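Local structure of 3-oxo-tetronate kinase (Salmonella typhimurium, 3DQQ) at the interface of chains A and B. The protein probably catalyses the ATP-dependent phosphorylation of 3-oxo-tetronate to 3-oxo-tetronate 4-phosphate. Numbering follows the deposited sequence. Chains: chain A/B, Putative tRNA synthase.

The interface of chains A and B. Residues chain A 87, 89, 142, 145-146; chain B 322, 325-326.
B:Leu322 and B:Ile325 lie on the short helix 321-325 and B:Gln326 just past its end, where the backbone turns extended, while A:Met142 faces them from the 3-10 helix 141-144, with A:His145 and A:Pro146 following. The patch joins the sugar-binding N-terminal domain of one chain to the nucleotide-binding C-terminal domain of the other. It recurs about a two-fold axis, though the structure alone does not show a dimer in solution. The methyl CE of A:Met142 is the apolar hub. Bent at both chi2 and chi3, the thioether chain meets B:Ile325 tip to tip, CE to CD1 at 3.6 Å, and also touches B:Leu322 CD2 at 3.6 Å. The leucine's CG stands anti to its backbone nitrogen (chi1 -162°), and its two methyls part: CD2 continues to A:His145 CD2 at 4.0 Å, and CD1 touches the pyrrolidine carbon CD of A:Pro146 at 3.9 Å. That proline carbon sits over the rim of one face of the imidazole. The site exemplifies a side-chain amide whose two ends must be told apart by their neighbours. B:Gln326 crosses the methionine side chain at a slant, its amide carbon CD 3.6 Å from CE. As modelled, NE2 donates to the hydroxyl OG1 of A:Thr87 at 3.3 Å, nearly straight (168° at the hydrogen) and close to the amide plane. The orientation of the whole amide is doubtful, however: the nearly coplanar A:Asp89 carboxylate sets OD2 2.8 Å from B:Gln326 OE1, two acceptors, and a flip would put the NH2 against OD2 and the carbonyl against the threonine hydroxyl. A:His145 NE2 lies 3.4 Å from B:Gln326 OE1, its ring standing steeply to the amide, 72° between planes.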
loop_
_atom_site.group_PDB
_atom_site.type_symbol
_atom_site.label_atom_id
_atom_site.label_comp_id
_atom_site.label_asym_id
_atom_site.label_seq_id
_atom_site.Cartn_x
_atom_site.Cartn_y
_atom_site.Cartn_z
ATOM N N THR A 87 20.517 3.540 -4.961
ATOM C CA THR A 87 20.103 2.669 -6.036
ATOM C C THR A 87 19.976 3.440 -7.386
ATOM O O THR A 87 19.338 2.971 -8.340
ATOM C CB THR A 87 18.781 1.989 -5.650
ATOM O OG1 THR A 87 17.804 2.986 -5.363
ATOM C CG2 THR A 87 18.935 1.134 -4.428
ATOM N N ASP A 89 18.519 6.062 -8.545
ATOM C CA ASP A 89 17.159 6.269 -8.977
ATOM C C ASP A 89 17.159 7.417 -9.973
ATOM O O ASP A 89 17.556 8.561 -9.632
ATOM C CB ASP A 89 16.265 6.599 -7.778
ATOM C CG ASP A 89 16.147 5.441 -6.792
ATOM O OD1 ASP A 89 17.188 4.832 -6.495
ATOM O OD2 ASP A 89 15.030 5.139 -6.309
ATOM N N MET A 142 13.915 -3.078 -7.083
ATOM C CA MET A 142 14.071 -1.875 -7.912
ATOM C C MET A 142 13.610 -2.051 -9.330
ATOM O O MET A 142 13.353 -1.098 -10.021
ATOM C CB MET A 142 15.540 -1.451 -7.934
ATOM C CG MET A 142 16.004 -0.823 -6.651
ATOM S SD MET A 142 14.985 0.601 -6.172
ATOM C CE MET A 142 14.475 -0.069 -4.607
ATOM N N HIS A 145 10.209 -0.665 -9.516
ATOM C CA HIS A 145 10.000 0.618 -8.846
ATOM C C HIS A 145 8.919 1.417 -9.584
ATOM O O HIS A 145 8.939 1.523 -10.810
ATOM C CB HIS A 145 11.297 1.412 -8.763
ATOM C CG HIS A 145 11.263 2.508 -7.756
ATOM N ND1 HIS A 145 10.663 3.722 -8.001
ATOM C CD2 HIS A 145 11.775 2.584 -6.504
ATOM C CE1 HIS A 145 10.784 4.490 -6.933
ATOM N NE2 HIS A 145 11.462 3.826 -6.011
ATOM N N PRO A 146 7.946 1.934 -8.823
ATOM C CA PRO A 146 6.818 2.708 -9.332
ATOM C C PRO A 146 7.197 3.903 -10.186
ATOM O O PRO A 146 6.515 4.171 -11.180
ATOM C CB PRO A 146 6.128 3.207 -8.066
ATOM C CG PRO A 146 6.553 2.310 -6.978
ATOM C CD PRO A 146 7.879 1.754 -7.355
ATOM N N LEU B 322 10.891 -4.036 -2.051
ATOM C CA LEU B 322 11.068 -2.571 -2.295
ATOM C C LEU B 322 11.251 -1.821 -0.950
ATOM O O LEU B 322 12.195 -1.027 -0.807
ATOM C CB LEU B 322 9.865 -1.956 -3.073
ATOM C CG LEU B 322 9.996 -0.576 -3.806
ATOM C CD1 LEU B 322 8.660 0.239 -3.842
ATOM C CD2 LEU B 322 11.138 0.297 -3.252
ATOM N N ILE B 325 14.775 -2.094 1.099
ATOM C CA ILE B 325 15.877 -1.263 0.560
ATOM C C ILE B 325 15.597 0.251 0.850
ATOM O O ILE B 325 16.305 0.858 1.664
ATOM C CB ILE B 325 16.136 -1.511 -0.998
ATOM C CG1 ILE B 325 15.873 -2.968 -1.426
ATOM C CG2 ILE B 325 17.556 -1.142 -1.382
ATOM C CD1 ILE B 325 15.324 -3.088 -2.888
ATOM N N GLN B 326 14.589 0.852 0.200
ATOM C CA GLN B 326 14.112 2.185 0.618
ATOM C C GLN B 326 12.918 2.012 1.560
ATOM O O GLN B 326 11.796 1.669 1.145
ATOM C CB GLN B 326 13.812 3.196 -0.525
ATOM C CG GLN B 326 13.443 2.696 -1.938
ATOM C CD GLN B 326 14.452 3.138 -3.008
ATOM O OE1 GLN B 326 14.156 3.968 -3.875
ATOM N NE2 GLN B 326 15.648 2.571 -2.943
#